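Local coordinates for Rho GTPase activating protein 15 (Homo sapiens, PDB 3BYI) that switches Rho-type GTPases such as RAC1 off by stimulating GTP hydrolysis, which leaves them in the inactive GDP-bound state, here as its all-helical RhoGAP domain, at residues A[105-109]-A[143-147]; A[19-24]-A[99-105]; A[38-42]-A[78-82]. One frame throughout, in Å; residues are numbered along the deposited sequence.

Contact 1 (A[105-109]-A[143-147])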
loop_
_atom_site.group_PDB
_atom_site.type_symbol
_atom_site.label_atom_id
_atom_site.label_comp_id
_atom_site.label_asym_id
_atom_site.label_seq_id
_atom_site.Cartn_x
_atom_site.Cartn_y
_atom_site.Cartn_z
ATOM N N GLU A 105 -10.869 4.134 2.745
ATOM C CA GLU A 105 -10.427 3.915 4.109
ATOM C C GLU A 105 -9.009 3.360 3.939
ATOM O O GLU A 105 -8.742 2.614 2.986
ATOM C CB GLU A 105 -11.338 2.922 4.835
ATOM C CG GLU A 105 -11.044 2.810 6.335
ATOM C CD GLU A 105 -11.825 1.699 7.054
ATOM O OE1 GLU A 105 -12.330 0.745 6.400
ATOM O OE2 GLU A 105 -11.922 1.787 8.304
ATOM N N PRO A 106 -8.073 3.779 4.807
ATOM C CA PRO A 106 -6.735 3.195 4.710
ATOM C C PRO A 106 -6.648 1.686 4.988
ATOM O O PRO A 106 -7.528 1.109 5.618
ATOM C CB PRO A 106 -5.895 4.035 5.719
ATOM C CG PRO A 106 -6.855 4.855 6.497
ATOM C CD PRO A 106 -8.174 4.857 5.811
ATOM N N LEU A 107 -5.550 1.063 4.529
ATOM C CA LEU A 107 -5.313 -0.364 4.765
ATOM C C LEU A 107 -5.448 -0.714 6.250
ATOM O O LEU A 107 -6.000 -1.752 6.605
ATOM C CB LEU A 107 -3.931 -0.781 4.255
ATOM C CG LEU A 107 -3.549 -2.279 4.308
ATOM C CD1 LEU A 107 -4.546 -3.131 3.552
ATOM C CD2 LEU A 107 -2.101 -2.516 3.786
ATOM N N PHE A 108 -4.908 0.155 7.089
ATOM C CA PHE A 108 -5.068 0.051 8.527
ATOM C C PHE A 108 -6.355 0.783 8.871
ATOM O O PHE A 108 -6.380 2.037 8.801
ATOM C CB PHE A 108 -3.885 0.738 9.230
ATOM C CG PHE A 108 -2.607 -0.041 9.164
ATOM C CD1 PHE A 108 -1.885 -0.135 7.970
ATOM C CD2 PHE A 108 -2.121 -0.672 10.285
ATOM C CE1 PHE A 108 -0.710 -0.847 7.904
ATOM C CE2 PHE A 108 -0.955 -1.401 10.225
ATOM C CZ PHE A 108 -0.237 -1.481 9.042
ATOM N N PRO A 109 -7.431 0.042 9.226
ATOM C CA PRO A 109 -8.658 0.770 9.455
ATOM C C PRO A 109 -8.551 1.780 10.599
ATOM O O PRO A 109 -7.881 1.545 11.613
ATOM C CB PRO A 109 -9.687 -0.339 9.766
ATOM C CG PRO A 109 -9.054 -1.617 9.201
ATOM C CD PRO A 109 -7.609 -1.408 9.448
ATOM N N ASN A 143 -7.787 -6.896 4.695
ATOM C CA ASN A 143 -6.783 -5.964 5.261
ATOM C C ASN A 143 -5.570 -6.732 5.776
ATOM O O ASN A 143 -4.459 -6.388 5.483
ATOM C CB ASN A 143 -7.404 -5.090 6.378
ATOM C CG ASN A 143 -8.604 -4.296 5.901
ATOM O OD1 ASN A 143 -9.672 -4.854 5.643
ATOM N ND2 ASN A 143 -8.435 -2.982 5.786
ATOM N N ARG A 144 -5.818 -7.790 6.535
ATOM C CA ARG A 144 -4.768 -8.685 6.987
ATOM C C ARG A 144 -3.988 -9.323 5.822
ATOM O O ARG A 144 -2.776 -9.344 5.838
ATOM C CB ARG A 144 -5.373 -9.808 7.832
ATOM C CG ARG A 144 -4.346 -10.917 8.139
ATOM C CD ARG A 144 -4.806 -11.903 9.186
ATOM N NE ARG A 144 -5.986 -12.606 8.752
ATOM C CZ ARG A 144 -7.230 -12.326 9.131
ATOM N NH1 ARG A 144 -7.517 -11.342 9.982
ATOM N NH2 ARG A 144 -8.203 -13.053 8.642
ATOM N N ASP A 145 -4.692 -9.925 4.856
ATOM C CA ASP A 145 -4.012 -10.613 3.776
ATOM C C ASP A 145 -3.234 -9.675 2.855
ATOM O O ASP A 145 -2.172 -10.040 2.351
ATOM C CB ASP A 145 -4.982 -11.434 2.933
ATOM C CG ASP A 145 -5.562 -12.599 3.677
ATOM O OD1 ASP A 145 -5.139 -12.891 4.826
ATOM O OD2 ASP A 145 -6.472 -13.218 3.102
ATOM N N THR A 146 -3.782 -8.491 2.612
ATOM C CA THR A 146 -3.077 -7.456 1.834
ATOM C C THR A 146 -1.825 -6.891 2.595
ATOM O O THR A 146 -0.760 -6.652 1.998
ATOM C CB THR A 146 -4.082 -6.370 1.422
ATOM O OG1 THR A 146 -5.085 -7.006 0.644
ATOM C CG2 THR A 146 -3.467 -5.209 0.578
ATOM N N MET A 147 -1.950 -6.705 3.908
ATOM C CA MET A 147 -0.788 -6.365 4.730
ATOM C C MET A 147 0.286 -7.415 4.649
ATOM O O MET A 147 1.457 -7.096 4.507
ATOM C CB MET A 147 -1.177 -6.221 6.209
ATOM C CG MET A 147 -1.875 -4.913 6.529
ATOM S SD MET A 147 -2.231 -4.824 8.257
ATOM C CE MET A 147 -3.501 -3.538 8.285
HETATM O O HOH W 1 -9.557 -0.755 4.686
#
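The first turns of helix 141-159 pack here against the loop that joins helix 89-102 to helix 110-120. Both belong to the all-helical RhoGAP fold, and every touching residue is buried. The backbones come closest at Asn143 and Leu107, whose CA atoms are 5.8 Å apart. The CA-to-CB bond of Asn143 points toward the loop. Asn143 ND2 donates to Leu107 O at 2.8 Å, and the bond is nearly straight, with an N-H...O angle of 173°. The same Asn143 ND2 donates to water 1 at 2.7 Å. That water in turn donates to Pro106 O at 2.9 Å, so one amide group serves two successive loop carbonyls. The other end of the amide, OD1, is taken by His25 of helix 24-31. One turn on from Asn143, Thr146 places CG2 3.8 Å from Leu107 CD1, while its hydroxyl bonds back to Pro142 O. Met147 completes the contact. Met147 CG lies 3.6 Å from Leu107 CD2, and the extended side chain reaches over the ring of Phe108. This is a Met-aromatic contact: Met147 SD is 4.2 Å from the Phe108 ring centroid. The terminal methyl makes a CH-pi contact almost on the ring normal, with Met147 CE 3.6 Å from the Phe108 ring centroid.

Contact 2 (A[19-24]-A[99-105])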
loop_
_atom_site.group_PDB
_atom_site.type_symbol
_atom_site.label_atom_id
_atom_site.label_comp_id
_atom_site.label_asym_id
_atom_site.label_seq_id
_atom_site.Cartn_x
_atom_site.Cartn_y
_atom_site.Cartn_z
ATOM N N ILE A 19 -11.795 0.631 -10.010
ATOM C CA ILE A 19 -10.877 0.073 -8.990
ATOM C C ILE A 19 -10.380 1.115 -8.004
ATOM O O ILE A 19 -10.461 0.936 -6.784
ATOM C CB ILE A 19 -9.639 -0.621 -9.632
ATOM C CG1 ILE A 19 -10.046 -1.675 -10.678
ATOM C CG2 ILE A 19 -8.775 -1.279 -8.564
ATOM C CD1 ILE A 19 -10.860 -2.809 -10.135
ATOM N N PHE A 20 -9.802 2.185 -8.534
ATOM C CA PHE A 20 -9.177 3.190 -7.685
ATOM C C PHE A 20 -10.311 3.978 -7.036
ATOM O O PHE A 20 -11.287 4.314 -7.714
ATOM C CB PHE A 20 -8.263 4.106 -8.481
ATOM C CG PHE A 20 -6.905 3.517 -8.790
ATOM C CD1 PHE A 20 -6.776 2.396 -9.605
ATOM C CD2 PHE A 20 -5.749 4.112 -8.306
ATOM C CE1 PHE A 20 -5.492 1.858 -9.902
ATOM C CE2 PHE A 20 -4.471 3.576 -8.634
ATOM C CZ PHE A 20 -4.371 2.459 -9.424
ATOM N N GLY A 21 -10.182 4.218 -5.727
ATOM C CA GLY A 21 -11.165 4.958 -4.955
ATOM C C GLY A 21 -12.289 4.117 -4.376
ATOM O O GLY A 21 -13.184 4.664 -3.735
ATOM N N SER A 22 -12.296 2.808 -4.659
ATOM C CA SER A 22 -13.271 1.886 -4.068
ATOM C C SER A 22 -12.654 1.295 -2.810
ATOM O O SER A 22 -11.437 1.091 -2.745
ATOM C CB SER A 22 -13.652 0.749 -5.040
ATOM O OG SER A 22 -14.248 1.231 -6.234
ATOM N N HIS A 23 -13.504 0.982 -1.829
ATOM C CA HIS A 23 -13.072 0.305 -0.612
ATOM C C HIS A 23 -12.336 -0.968 -0.968
ATOM O O HIS A 23 -12.734 -1.674 -1.894
ATOM C CB HIS A 23 -14.269 -0.062 0.304
ATOM C CG HIS A 23 -13.883 -0.204 1.755
ATOM N ND1 HIS A 23 -13.416 -1.385 2.301
ATOM C CD2 HIS A 23 -13.839 0.711 2.752
ATOM C CE1 HIS A 23 -13.142 -1.196 3.578
ATOM N NE2 HIS A 23 -13.390 0.066 3.877
ATOM N N LEU A 24 -11.286 -1.271 -0.212
ATOM C CA LEU A 24 -10.555 -2.539 -0.335
ATOM C C LEU A 24 -11.542 -3.720 -0.377
ATOM O O LEU A 24 -11.390 -4.638 -1.153
ATOM C CB LEU A 24 -9.560 -2.688 0.842
ATOM C CG LEU A 24 -8.672 -3.954 0.848
ATOM C CD1 LEU A 24 -7.728 -3.982 -0.363
ATOM C CD2 LEU A 24 -7.940 -4.081 2.152
ATOM N N PHE A 99 -2.768 3.655 -5.317
ATOM C CA PHE A 99 -3.877 2.751 -5.026
ATOM C C PHE A 99 -4.181 2.787 -3.544
ATOM O O PHE A 99 -5.316 3.022 -3.144
ATOM C CB PHE A 99 -3.573 1.318 -5.505
ATOM C CG PHE A 99 -4.617 0.302 -5.090
ATOM C CD1 PHE A 99 -5.805 0.172 -5.816
ATOM C CD2 PHE A 99 -4.417 -0.503 -3.969
ATOM C CE1 PHE A 99 -6.740 -0.726 -5.439
ATOM C CE2 PHE A 99 -5.388 -1.416 -3.555
ATOM C CZ PHE A 99 -6.522 -1.556 -4.287
ATOM N N PHE A 100 -3.157 2.612 -2.715
ATOM C CA PHE A 100 -3.371 2.628 -1.274
ATOM C C PHE A 100 -3.821 3.996 -0.738
ATOM O O PHE A 100 -4.659 4.080 0.176
ATOM C CB PHE A 100 -2.140 2.140 -0.549
ATOM C CG PHE A 100 -1.951 0.655 -0.648
ATOM C CD1 PHE A 100 -0.941 0.119 -1.444
ATOM C CD2 PHE A 100 -2.805 -0.201 0.024
ATOM C CE1 PHE A 100 -0.790 -1.249 -1.553
ATOM C CE2 PHE A 100 -2.644 -1.563 -0.048
ATOM C CZ PHE A 100 -1.637 -2.093 -0.838
ATOM N N ARG A 101 -3.293 5.068 -1.338
ATOM C CA ARG A 101 -3.680 6.427 -0.952
ATOM C C ARG A 101 -5.118 6.751 -1.351
ATOM O O ARG A 101 -5.752 7.551 -0.692
ATOM C CB ARG A 101 -2.724 7.500 -1.540
ATOM C CG ARG A 101 -1.380 7.627 -0.801
ATOM C CD ARG A 101 -0.285 8.334 -1.655
ATOM N NE ARG A 101 1.045 8.131 -1.062
ATOM C CZ ARG A 101 2.216 8.224 -1.704
ATOM N NH1 ARG A 101 2.290 8.549 -2.990
ATOM N NH2 ARG A 101 3.345 8.002 -1.040
ATOM N N GLU A 102 -5.610 6.134 -2.425
ATOM C CA GLU A 102 -6.950 6.454 -2.950
ATOM C C GLU A 102 -8.043 5.561 -2.353
ATOM O O GLU A 102 -9.182 5.819 -2.576
ATOM C CB GLU A 102 -6.943 6.440 -4.503
ATOM C CG GLU A 102 -8.069 7.257 -5.097
ATOM C CD GLU A 102 -7.947 7.457 -6.578
ATOM O OE1 GLU A 102 -6.834 7.343 -7.124
ATOM O OE2 GLU A 102 -8.996 7.718 -7.202
ATOM N N LEU A 103 -7.695 4.530 -1.584
ATOM C CA LEU A 103 -8.688 3.718 -0.891
ATOM C C LEU A 103 -9.516 4.663 -0.081
ATOM O O LEU A 103 -8.964 5.564 0.481
ATOM C CB LEU A 103 -7.980 2.723 0.026
ATOM C CG LEU A 103 -7.285 1.555 -0.680
ATOM C CD1 LEU A 103 -6.596 0.648 0.311
ATOM C CD2 LEU A 103 -8.293 0.784 -1.437
ATOM N N PRO A 104 -10.857 4.519 -0.052
ATOM C CA PRO A 104 -11.617 5.430 0.815
ATOM C C PRO A 104 -11.296 5.315 2.310
ATOM O O PRO A 104 -11.529 6.254 3.056
ATOM C CB PRO A 104 -13.085 5.047 0.558
ATOM C CG PRO A 104 -13.036 3.699 -0.012
ATOM C CD PRO A 104 -11.738 3.592 -0.769
ATOM N N GLU A 105 -10.869 4.134 2.745
ATOM C CA GLU A 105 -10.427 3.915 4.109
ATOM C C GLU A 105 -9.009 3.360 3.939
ATOM O O GLU A 105 -8.742 2.614 2.986
ATOM C CB GLU A 105 -11.338 2.922 4.835
ATOM C CG GLU A 105 -11.044 2.810 6.335
ATOM C CD GLU A 105 -11.825 1.699 7.054
ATOM O OE1 GLU A 105 -12.330 0.745 6.400
ATOM O OE2 GLU A 105 -11.922 1.787 8.304
HETATM O O HOH W 2 -11.643 7.701 -7.825
HETATM O O HOH W 3 -7.838 2.888 -4.499
HETATM O O HOH W 4 -10.234 0.488 2.158
#
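The segment 19-24 runs alongside the C-terminal end of helix 89-102 and the loop that follows it. A type II beta turn from Ile19 to Ser22 bends the first segment, with Gly21 at positive phi (88°). His23 then takes the N-cap position of helix 24-31, where its ND1 accepts from His25 N. The CA atoms pair Phe20 with Phe99 at 5.9 Å, Gly21 with Glu102 at 4.9 Å and His23 with Pro104 at 5.5 Å. This joins two helix ends within the helical RhoGAP domain. At the turn, Gly21 CA makes a CA-H...O contact of 3.2 Å with Glu102 O. Water 3 bridges Gly21 N (3.0 Å) and Phe99 O (2.9 Å). Water 4 does the same for Leu24 N (3.1 Å) and Glu105 O (2.7 Å).

The aromatic pair is T-shaped. Phe99 turns its edge to the face of Phe20, with centroids 5.7 Å apart and planes at 86°. Ile19 CG2 adds a contact of 3.8 Å with Phe99 CE1. Glu102 OE1 sits at the edge of the Phe20 ring, 3.6 Å from CD2, and the carboxylate forms a salt bridge with Arg70 of helix 63-74. Leu103 CD2 packs 4.3 Å from Leu24 CB. Pro104 lies against the backbone, with CD 3.2 Å from Ser22 O and CG 3.3 Å from His23 N. Beyond it, the imidazole meets a carboxylate: His23 NE2 donates to Glu105 OE1 at 2.8 Å, with an N-H...O angle of 153°.

Contact 3 (A[38-42]-A[78-82]); sequences FVKQC and KLNLD
Gln41 reaches out from its helix and lies against Leu79, with OE1 3.6 Å from Leu79 CD2. Its chi1 is off the usual wells at -96° and chi2 is t, so the amide extends to the facing backbone. There Gln41 NE2 donates to Leu79 O at 3.1 Å, with an N-H...O angle of 141°. Water 5 accepts from both Gln41 NE2 (2.9 Å) and Leu81 N (3.0 Å). One side-chain amide thus meets the loop backbone directly and through water.

Residues 38-42 form a regular helical turn, with Cys42 N bonded to Phe38 O at 3.1 Å. Residues 78-82 are extended through Asn80, with phi/psi of -106/130° at Leu79 and -124/106° at Asn80. The chain then bends at Leu81 (-74/-2°) and Asp82 (-86/-7°). Asn80 OD1 accepts from Asp82 N at 2.7 Å, which makes an Asx turn. The nearest CA atoms are those of Gln41 and Leu81, 7.7 Å apart. In the RhoGAP domain this contact lays the loop between helices 63-74 and 89-102 against helix 37-49.

Leu79 and Leu81 point toward the helix, while Lys78 and Asn80 point away. Leu79 (chi1 t, chi2 p) brings CD2 to 3.8 Å from Phe38 CE1, near the plane of the ring. Leu81 (chi1 m, chi2 t) places CD1 3.4 Å from Gln41 O and 4.4 Å from Cys42 SG. Trp86 touches both leucines, and Asp82 OD1 forms a salt bridge with Lys48 NZ.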
loop_
_atom_site.group_PDB
_atom_site.type_symbol
_atom_site.label_atom_id
_atom_site.label_comp_id
_atom_site.label_asym_id
_atom_site.label_seq_id
_atom_site.Cartn_x
_atom_site.Cartn_y
_atom_site.Cartn_z
ATOM N N PHE A 38 -4.335 -6.074 -8.644
ATOM C CA PHE A 38 -3.441 -4.993 -9.052
ATOM C C PHE A 38 -2.245 -4.874 -8.096
ATOM O O PHE A 38 -1.138 -4.590 -8.521
ATOM C CB PHE A 38 -4.155 -3.649 -9.139
ATOM C CG PHE A 38 -3.229 -2.501 -9.543
ATOM C CD1 PHE A 38 -2.663 -2.457 -10.807
ATOM C CD2 PHE A 38 -2.935 -1.471 -8.658
ATOM C CE1 PHE A 38 -1.854 -1.369 -11.197
ATOM C CE2 PHE A 38 -2.120 -0.442 -9.032
ATOM C CZ PHE A 38 -1.590 -0.380 -10.305
ATOM N N VAL A 39 -2.504 -5.097 -6.802
ATOM C CA VAL A 39 -1.470 -5.099 -5.801
ATOM C C VAL A 39 -0.450 -6.242 -6.061
ATOM O O VAL A 39 0.756 -6.061 -5.953
ATOM C CB VAL A 39 -2.069 -5.192 -4.361
ATOM C CG1 VAL A 39 -0.949 -5.446 -3.290
ATOM C CG2 VAL A 39 -2.900 -3.928 -4.030
ATOM N N LYS A 40 -0.949 -7.423 -6.401
ATOM C CA LYS A 40 -0.068 -8.539 -6.656
ATOM C C LYS A 40 0.707 -8.356 -7.975
ATOM O O LYS A 40 1.867 -8.757 -8.086
ATOM C CB LYS A 40 -0.838 -9.839 -6.598
ATOM C CG LYS A 40 -1.398 -10.153 -5.214
ATOM C CD LYS A 40 -2.035 -11.581 -5.134
ATOM C CE LYS A 40 -3.287 -11.725 -5.931
ATOM N NZ LYS A 40 -3.962 -13.063 -5.706
ATOM N N GLN A 41 0.076 -7.753 -8.977
ATOM C CA GLN A 41 0.770 -7.442 -10.227
ATOM C C GLN A 41 1.937 -6.481 -10.036
ATOM O O GLN A 41 2.974 -6.629 -10.676
ATOM C CB GLN A 41 -0.146 -6.753 -11.209
ATOM C CG GLN A 41 -0.755 -7.644 -12.166
ATOM C CD GLN A 41 -1.301 -6.899 -13.340
ATOM O OE1 GLN A 41 -2.292 -6.186 -13.216
ATOM N NE2 GLN A 41 -0.655 -7.065 -14.506
ATOM N N CYS A 42 1.701 -5.431 -9.256
ATOM C CA CYS A 42 2.708 -4.420 -9.010
ATOM C C CYS A 42 3.874 -4.992 -8.245
ATOM O O CYS A 42 5.012 -4.814 -8.630
ATOM C CB CYS A 42 2.102 -3.236 -8.244
ATOM S SG CYS A 42 1.118 -2.142 -9.318
ATOM N N LYS A 78 -6.780 -5.244 -19.980
ATOM C CA LYS A 78 -5.689 -6.153 -19.645
ATOM C C LYS A 78 -4.410 -5.335 -19.417
ATOM O O LYS A 78 -4.059 -4.470 -20.202
ATOM C CB LYS A 78 -5.525 -7.273 -20.689
ATOM C CG LYS A 78 -5.292 -6.883 -22.110
ATOM C CD LYS A 78 -5.207 -8.149 -22.968
ATOM C CE LYS A 78 -4.423 -7.928 -24.257
ATOM N NZ LYS A 78 -5.302 -7.961 -25.461
ATOM N N LEU A 79 -3.780 -5.550 -18.275
ATOM C CA LEU A 79 -2.542 -4.871 -17.948
ATOM C C LEU A 79 -1.396 -5.875 -18.093
ATOM O O LEU A 79 -1.459 -6.978 -17.550
ATOM C CB LEU A 79 -2.606 -4.267 -16.544
ATOM C CG LEU A 79 -1.408 -3.425 -16.114
ATOM C CD1 LEU A 79 -1.240 -2.236 -17.069
ATOM C CD2 LEU A 79 -1.603 -2.978 -14.677
ATOM N N ASN A 80 -0.354 -5.480 -18.826
ATOM C CA ASN A 80 0.904 -6.213 -18.885
ATOM C C ASN A 80 2.057 -5.289 -18.489
ATOM O O ASN A 80 2.477 -4.432 -19.268
ATOM C CB ASN A 80 1.139 -6.759 -20.326
ATOM C CG ASN A 80 2.413 -7.592 -20.453
ATOM O OD1 ASN A 80 3.352 -7.423 -19.699
ATOM N ND2 ASN A 80 2.439 -8.496 -21.420
ATOM N N LEU A 81 2.592 -5.469 -17.287
ATOM C CA LEU A 81 3.649 -4.589 -16.788
ATOM C C LEU A 81 5.020 -4.830 -17.442
ATOM O O LEU A 81 5.992 -4.085 -17.185
ATOM C CB LEU A 81 3.692 -4.661 -15.248
ATOM C CG LEU A 81 2.472 -4.055 -14.519
ATOM C CD1 LEU A 81 2.632 -4.112 -12.962
ATOM C CD2 LEU A 81 2.240 -2.614 -14.950
ATOM N N ASP A 82 5.108 -5.820 -18.333
ATOM C CA ASP A 82 6.318 -5.984 -19.162
ATOM C C ASP A 82 6.283 -5.131 -20.430
ATOM O O ASP A 82 7.263 -5.046 -21.140
ATOM C CB ASP A 82 6.572 -7.448 -19.527
ATOM C CG ASP A 82 7.008 -8.279 -18.333
ATOM O OD1 ASP A 82 7.923 -7.860 -17.590
ATOM O OD2 ASP A 82 6.452 -9.371 -18.145
HETATM O O HOH W 5 2.027 -7.732 -15.460
#

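Overall arrangement
From the N terminus, contact 2 opens at 19-24. Contact 3 opens at 38-42 and closes at 78-82, nested inside the loop that contact 2 closes at 99-105. Contact 1 follows in series: it starts at Glu105, which it shares with contact 2, and closes at 143-147. Contacts 1 and 2 touch, with Leu24 and Phe100 packing on Leu107 and Thr146. Phe20 and Phe99 pack on Phe38, and Phe99 and Phe100 on Val39, joining contacts 2 and 3. Contacts 1 and 3, centres about 20 Å apart, do not meet. Contact 2 ties helix 24-31 to the end of helix 89-102, contact 3 helix 37-49 to the loop before 89-102, contact 1 helix 141-159 to the loop after it.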